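Local structure of diaminopimelate decarboxylase (Psychromonas ingrahamii, 4XG1) at the interface of chains A and B. The protein catalyses the decarboxylation of a diaminopimelate, probably the meso form, to L-lysine with the aid of pyridoxal 5'-phosphate, the last step of lysine biosynthesis. Coordinates in Å, arbitrary orientation; residue numbers count along the deposited sequence, not the author numbering. Chains: chain A/B, Diaminopimelate decarboxylase.

The interface of chains A and B. Residues chain A 298-299; chain B 168-169.
A:Tyr298 reaches over to B:Glu169 and donates a hydrogen bond from its phenolic hydroxyl to the carboxylate, OH lying 2.6 Å from OE2, the oxygen that accepts through its syn lone pair. A weak second bond joins OH of A:Tyr298 to OE1 of B:Glu169 at 2.9 Å. The carboxylate stands at 90° to the ring and meets it at the CE2 corner, OE1 lying in the ring plane at the edge. Tyrosine suits this place because its rigid ring holds a hydroxyl donor well away from the backbone, against the neighbouring subunit. Its CG lies anti to the backbone N (chi1 -173°), which points the ring at the partner from the loop just before strand 300-304. B:Glu169 ends helix 161-169, and a bend at chi2 (-65°) helps turn its carboxylate to the hydroxyl; glutamate fits because its flexible chain ends in two acceptor oxygens. Beside them, A:Lys299 runs its aliphatic chain past the helix end, CD 3.7 Å from the carbonyl O of B:Glu169. NZ of A:Lys299 lies 4.1 Å from OE1 of B:Glu169, too far for a salt bridge; if charged, it may favour the carboxylate's negative form, so lysine's long apolar stem and basic end suit the place. A phenylalanine in place of A:Tyr298 would probably leave B:Glu169 without its hydroxyl donor and freer to turn. The patch, centred about 16 Å from A:Cys348, the probable proton donor, ties loop to helix across the homodimer interface; with its symmetry twin, it probably helps hold the subunits together.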
ATOM      1  N   TYR A 298      -2.772  -9.696 -29.156  1.00 38.73           N
ATOM      2  CA  TYR A 298      -3.736  -8.856 -28.440  1.00 40.38           C
ATOM      3  C   TYR A 298      -3.213  -7.737 -27.472  1.00 36.16           C
ATOM      4  O   TYR A 298      -3.796  -6.661 -27.344  1.00 34.90           O
ATOM      5  CB  TYR A 298      -4.698  -9.768 -27.651  1.00 45.57           C
ATOM      6  CG  TYR A 298      -5.780  -8.936 -27.051  1.00 51.75           C
ATOM      7  CD1 TYR A 298      -6.773  -8.399 -27.868  1.00 58.00           C
ATOM      8  CD2 TYR A 298      -5.760  -8.581 -25.715  1.00 49.81           C
ATOM      9  CE1 TYR A 298      -7.754  -7.572 -27.360  1.00 62.54           C
ATOM     10  CE2 TYR A 298      -6.737  -7.755 -25.194  1.00 54.79           C
ATOM     11  CZ  TYR A 298      -7.736  -7.251 -26.024  1.00 59.56           C
ATOM     12  OH  TYR A 298      -8.728  -6.425 -25.556  1.00 59.19           O
ATOM     13  N   LYS A 299      -2.162  -8.031 -26.734  1.00 33.00           N
ATOM     14  CA  LYS A 299      -1.566  -7.070 -25.798  1.00 27.51           C
ATOM     15  C   LYS A 299      -0.120  -7.455 -25.449  1.00 22.70           C
ATOM     16  O   LYS A 299       0.198  -8.620 -25.321  1.00 22.18           O
ATOM     17  CB  LYS A 299      -2.421  -7.061 -24.548  1.00 28.44           C
ATOM     18  CG  LYS A 299      -2.245  -5.889 -23.649  1.00 30.62           C
ATOM     19  CD  LYS A 299      -3.518  -5.738 -22.845  1.00 28.60           C
ATOM     20  CE  LYS A 299      -3.328  -4.635 -21.847  1.00 29.55           C
ATOM     21  NZ  LYS A 299      -4.590  -3.883 -21.640  1.00 32.60           N
TER
ATOM     22  N   LYS B 168      -7.832 -12.859 -20.559  1.00 27.76           N
ATOM     23  CA  LYS B 168      -7.299 -12.279 -21.812  1.00 30.54           C
ATOM     24  C   LYS B 168      -6.509 -10.985 -21.692  1.00 27.82           C
ATOM     25  O   LYS B 168      -5.466 -10.896 -22.290  1.00 26.09           O
ATOM     26  CB  LYS B 168      -8.393 -12.060 -22.850  1.00 34.81           C
ATOM     27  CG  LYS B 168      -8.611 -13.270 -23.759  1.00 40.74           C
ATOM     28  CD  LYS B 168      -9.542 -14.328 -23.159  1.00 44.41           C
ATOM     29  CE  LYS B 168     -10.630 -14.732 -24.163  1.00 48.03           C
ATOM     30  NZ  LYS B 168     -10.050 -15.388 -25.374  1.00 48.21           N
ATOM     31  N   GLU B 169      -7.000 -10.000 -20.942  1.00 26.25           N
ATOM     32  CA  GLU B 169      -6.356  -8.678 -20.832  1.00 25.48           C
ATOM     33  C   GLU B 169      -5.136  -8.533 -19.920  1.00 22.94           C
ATOM     34  O   GLU B 169      -4.612  -7.421 -19.781  1.00 24.23           O
ATOM     35  CB  GLU B 169      -7.347  -7.603 -20.303  1.00 28.42           C
ATOM     36  CG  GLU B 169      -8.681  -7.484 -21.024  1.00 32.11           C
ATOM     37  CD  GLU B 169      -8.595  -7.019 -22.476  1.00 35.93           C
ATOM     38  OE1 GLU B 169      -7.886  -6.023 -22.760  1.00 42.67           O
ATOM     39  OE2 GLU B 169      -9.264  -7.635 -23.350  1.00 41.12           O
TER